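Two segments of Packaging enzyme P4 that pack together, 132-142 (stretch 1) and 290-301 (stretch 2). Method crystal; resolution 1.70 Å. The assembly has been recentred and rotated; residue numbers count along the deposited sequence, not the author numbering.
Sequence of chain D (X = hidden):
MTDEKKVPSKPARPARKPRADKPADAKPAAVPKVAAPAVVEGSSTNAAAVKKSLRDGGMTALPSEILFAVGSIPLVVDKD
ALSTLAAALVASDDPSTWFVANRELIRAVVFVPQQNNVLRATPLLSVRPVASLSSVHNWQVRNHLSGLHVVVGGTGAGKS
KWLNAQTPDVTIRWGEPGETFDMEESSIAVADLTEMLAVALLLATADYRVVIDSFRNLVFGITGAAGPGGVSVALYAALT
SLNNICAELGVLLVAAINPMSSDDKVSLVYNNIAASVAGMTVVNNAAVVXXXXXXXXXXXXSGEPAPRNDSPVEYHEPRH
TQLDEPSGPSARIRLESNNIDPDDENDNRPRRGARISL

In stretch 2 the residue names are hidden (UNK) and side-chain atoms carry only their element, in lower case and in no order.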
# COMPACT_ATOMS: atom_id res chain seq x y z
N SER D 132 -6.90 36.46 -18.89
CA SER D 132 -6.85 37.59 -19.82
C SER D 132 -8.23 38.12 -20.06
O SER D 132 -9.16 37.34 -20.27
CB SER D 132 -6.19 37.17 -21.13
OG SER D 132 -6.16 38.24 -22.06
N LEU D 133 -8.35 39.46 -20.08
CA LEU D 133 -9.61 40.11 -20.41
C LEU D 133 -9.91 39.89 -21.89
O LEU D 133 -11.04 40.11 -22.32
CB LEU D 133 -9.55 41.62 -20.10
CG LEU D 133 -9.62 42.05 -18.64
CD1 LEU D 133 -9.44 43.55 -18.51
CD2 LEU D 133 -10.92 41.62 -17.99
N SER D 134 -8.89 39.48 -22.66
CA SER D 134 -8.99 39.27 -24.11
C SER D 134 -9.48 37.85 -24.44
O SER D 134 -9.69 37.55 -25.62
CB SER D 134 -7.67 39.59 -24.80
OG SER D 134 -6.98 38.43 -25.25
N SER D 135 -9.66 36.98 -23.40
CA SER D 135 -10.13 35.62 -23.60
C SER D 135 -11.24 35.33 -22.59
O SER D 135 -11.03 34.62 -21.59
CB SER D 135 -8.98 34.63 -23.46
OG SER D 135 -8.25 34.61 -24.68
N VAL D 136 -12.42 35.95 -22.82
CA VAL D 136 -13.57 35.74 -21.94
C VAL D 136 -14.68 35.10 -22.77
O VAL D 136 -14.62 35.10 -24.01
CB VAL D 136 -14.03 36.99 -21.16
CG1 VAL D 136 -12.92 37.48 -20.23
CG2 VAL D 136 -14.52 38.10 -22.10
N HIS D 137 -15.66 34.51 -22.08
CA HIS D 137 -16.64 33.63 -22.73
C HIS D 137 -18.04 33.87 -22.26
O HIS D 137 -18.26 34.15 -21.09
CB HIS D 137 -16.25 32.16 -22.42
CG HIS D 137 -14.90 31.80 -22.95
ND1 HIS D 137 -13.73 31.96 -22.18
CD2 HIS D 137 -14.54 31.45 -24.20
CE1 HIS D 137 -12.73 31.61 -22.99
NE2 HIS D 137 -13.17 31.33 -24.21
N ASN D 138 -19.01 33.65 -23.17
CA ASN D 138 -20.42 33.83 -22.85
C ASN D 138 -20.99 32.52 -22.37
O ASN D 138 -21.40 31.67 -23.17
CB ASN D 138 -21.19 34.39 -24.08
CG ASN D 138 -22.58 34.89 -23.76
OD1 ASN D 138 -23.10 34.71 -22.66
ND2 ASN D 138 -23.21 35.53 -24.73
N TRP D 139 -20.90 32.29 -21.06
CA TRP D 139 -21.44 31.09 -20.42
C TRP D 139 -21.93 31.51 -19.06
O TRP D 139 -21.09 31.81 -18.20
CB TRP D 139 -20.39 29.97 -20.29
CG TRP D 139 -20.85 28.80 -19.44
CD1 TRP D 139 -20.38 28.45 -18.21
CD2 TRP D 139 -21.86 27.84 -19.78
NE1 TRP D 139 -21.08 27.36 -17.74
CE2 TRP D 139 -21.97 26.95 -18.69
CE3 TRP D 139 -22.71 27.66 -20.90
CZ2 TRP D 139 -22.89 25.89 -18.68
CZ3 TRP D 139 -23.57 26.56 -20.92
CH2 TRP D 139 -23.66 25.70 -19.81
N GLN D 140 -23.29 31.56 -18.90
CA GLN D 140 -23.97 31.96 -17.64
C GLN D 140 -23.84 33.46 -17.43
O GLN D 140 -24.82 34.10 -17.07
CB GLN D 140 -23.47 31.15 -16.41
CG GLN D 140 -23.57 29.63 -16.60
CD GLN D 140 -25.00 29.19 -16.83
OE1 GLN D 140 -25.86 29.34 -15.96
NE2 GLN D 140 -25.30 28.67 -18.02
N VAL D 141 -22.63 34.03 -17.63
CA VAL D 141 -22.34 35.47 -17.61
C VAL D 141 -21.64 35.76 -18.93
O VAL D 141 -21.07 34.84 -19.52
CB VAL D 141 -21.53 35.96 -16.39
CG1 VAL D 141 -22.31 35.74 -15.10
CG2 VAL D 141 -20.13 35.32 -16.33
N ARG D 142 -21.64 37.04 -19.38
CA ARG D 142 -21.05 37.38 -20.67
C ARG D 142 -19.53 37.30 -20.71
O ARG D 142 -18.97 37.17 -21.80
CB ARG D 142 -21.47 38.82 -21.07
CG ARG D 142 -22.95 38.89 -21.43
CD ARG D 142 -23.33 40.27 -21.91
NE ARG D 142 -24.77 40.32 -22.16
CZ ARG D 142 -25.45 41.44 -22.34
NH1 ARG D 142 -24.84 42.62 -22.29
NH2 ARG D 142 -26.76 41.40 -22.57
N UNK D 290 -26.86 26.99 -6.57
CA UNK D 290 -25.87 28.04 -6.37
C UNK D 290 -24.92 28.08 -7.55
O UNK D 290 -24.83 27.10 -8.30
c UNK D 290 -25.09 27.81 -5.07
o UNK D 290 -24.24 26.69 -5.18
N UNK D 291 -24.26 29.23 -7.74
CA UNK D 291 -23.33 29.37 -8.84
C UNK D 291 -22.25 30.35 -8.46
O UNK D 291 -22.55 31.34 -7.80
n UNK D 291 -24.46 29.17 -13.28
c UNK D 291 -24.08 29.81 -10.09
c UNK D 291 -24.09 30.21 -12.54
c UNK D 291 -23.19 29.91 -11.37
o UNK D 291 -24.50 31.36 -12.74
N UNK D 292 -21.00 30.09 -8.84
CA UNK D 292 -19.91 31.04 -8.59
C UNK D 292 -19.02 31.03 -9.80
O UNK D 292 -18.69 29.94 -10.30
c UNK D 292 -18.52 29.36 -7.19
c UNK D 292 -19.15 30.79 -7.28
o UNK D 292 -18.13 31.81 -7.18
N UNK D 293 -18.71 32.22 -10.33
CA UNK D 293 -17.88 32.34 -11.53
C UNK D 293 -16.81 33.40 -11.37
O UNK D 293 -17.12 34.51 -10.93
c UNK D 293 -18.80 32.69 -12.73
c UNK D 293 -19.75 31.51 -13.08
c UNK D 293 -20.94 31.90 -13.99
c UNK D 293 -17.99 33.16 -13.97
N UNK D 294 -15.57 33.09 -11.83
CA UNK D 294 -14.49 34.07 -11.91
C UNK D 294 -14.68 34.73 -13.28
O UNK D 294 -14.50 34.05 -14.32
c UNK D 294 -11.55 31.93 -10.39
n UNK D 294 -11.62 30.82 -9.43
n UNK D 294 -11.02 32.09 -7.61
n UNK D 294 -11.53 29.87 -7.33
c UNK D 294 -11.39 30.93 -8.13
c UNK D 294 -12.91 32.63 -10.47
c UNK D 294 -13.10 33.37 -11.80
N UNK D 295 -15.14 35.99 -13.31
CA UNK D 295 -15.33 36.73 -14.54
C UNK D 295 -14.22 37.75 -14.75
O UNK D 295 -13.41 38.02 -13.83
o UNK D 295 -16.65 38.70 -13.92
c UNK D 295 -16.70 37.44 -14.58
N UNK D 296 -14.24 38.36 -15.94
CA UNK D 296 -13.27 39.40 -16.27
C UNK D 296 -13.43 40.64 -15.39
O UNK D 296 -12.48 41.41 -15.26
N UNK D 297 -14.59 40.81 -14.73
CA UNK D 297 -14.83 41.97 -13.86
C UNK D 297 -14.98 41.59 -12.38
O UNK D 297 -15.42 42.42 -11.57
c UNK D 297 -16.06 42.76 -14.35
c UNK D 297 -15.81 43.45 -15.70
o UNK D 297 -17.18 41.88 -14.46
N UNK D 298 -14.58 40.37 -12.02
CA UNK D 298 -14.64 39.90 -10.64
C UNK D 298 -15.52 38.68 -10.45
O UNK D 298 -16.00 38.11 -11.43
N UNK D 299 -15.71 38.26 -9.19
CA UNK D 299 -16.51 37.08 -8.91
C UNK D 299 -18.02 37.38 -9.05
O UNK D 299 -18.52 38.34 -8.48
n UNK D 299 -18.58 34.82 -3.12
c UNK D 299 -16.72 35.07 -7.32
n UNK D 299 -17.05 35.00 -4.84
n UNK D 299 -18.36 33.11 -4.63
c UNK D 299 -16.17 36.50 -7.52
c UNK D 299 -16.29 34.50 -6.00
c UNK D 299 -17.99 34.31 -4.20
N UNK D 300 -18.73 36.55 -9.83
CA UNK D 300 -20.18 36.70 -10.04
C UNK D 300 -20.82 35.45 -9.46
O UNK D 300 -20.46 34.36 -9.88
c UNK D 300 -20.16 38.48 -13.60
c UNK D 300 -22.13 37.04 -11.62
c UNK D 300 -19.82 38.15 -12.14
c UNK D 300 -20.57 36.92 -11.52
N UNK D 301 -21.74 35.58 -8.50
CA UNK D 301 -22.24 34.40 -7.81
C UNK D 301 -23.66 34.60 -7.32
O UNK D 301 -24.13 35.73 -7.21
c UNK D 301 -20.36 36.28 -5.75
c UNK D 301 -20.28 37.31 -4.80
c UNK D 301 -21.33 34.10 -6.61
c UNK D 301 -21.94 36.21 -3.47
c UNK D 301 -21.25 35.22 -5.58
c UNK D 301 -22.03 35.18 -4.43
c UNK D 301 -21.07 37.26 -3.66

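Position 290 carries one carbon and then one oxygen, and it lies out of reach of stretch 1. It is Ser290.

Position 291 has three carbons in a row, the third carrying one oxygen and one nitrogen. That is a side-chain amide two carbons out from CB, and its nitrogen approaches Gln140. It is Gln291. Its NE2 donates a hydrogen bond to Gln140 OE1 at 3.0 Å.

Position 292 has one carbon bearing an oxygen and a carbon. It does not reach stretch 1. It is Thr292.

Position 293 has four carbons, forked at the first, with one arm two carbons long. It points toward stretch 1 and meets Gln140 and Val141. It is Ile293. Its CD1 lies 3.6 Å from Gln140 CB, and its CG2 lies 3.8 Å from Val141 CG2.

Position 294 has three carbons, a nitrogen, and then a carbon carrying two more nitrogens. This guanidinium side chain leaves CA pointing away from stretch 1. It is Arg294.

Position 295 has one carbon and one oxygen. CB of position 295 is 4.4 Å from Val141 CG2. It is Ser295. Its OG donates to the backbone O of position 298 at 2.6 Å and accepts from the backbone N of position 297 at 3.1 Å, bracing the turn.

Position 296 has no side-chain atoms. Its O is 3.2 Å from Leu133 CD2, and a CB would sit tight against Leu133 CD2 and Val136 CG1. It is Gly296.

Position 297 has one carbon bearing an oxygen and a carbon. It makes no contact with stretch 1. It is Thr297, exposed and beside a crystal neighbour.

Position 298 has no side-chain atoms. Its phi of 120° and psi of -175° would jam a CB against the preceding carbonyl O. It is Gly298, which closes the type I turn begun at Ser295.

Position 299 has three carbons, a nitrogen, and a carbon with two more nitrogens. It makes no contact with stretch 1. It is Arg299. Its NH1 donates to Thr292 OG1 at 2.9 Å.

Position 300 has four carbons, forked at the first, with one longer arm. It faces Val141. It is Ile300, with CG2 3.7 Å from Val141 CG1.

Position 301 has one carbon and a ring of six carbons. Its CA-to-CB bond points away from stretch 1. It is Phe301.

The contact is small, burying 356 Å² in all. Val141 packs against Ile293 and Ile300, which are held on paired strands by backbone hydrogen bonds. The glutamine pair adds a polar link, while Gly296 lets the turn come close to Leu133 and Val136.

Stretch 2, residues 290-301: SQTIRSGTGRIF
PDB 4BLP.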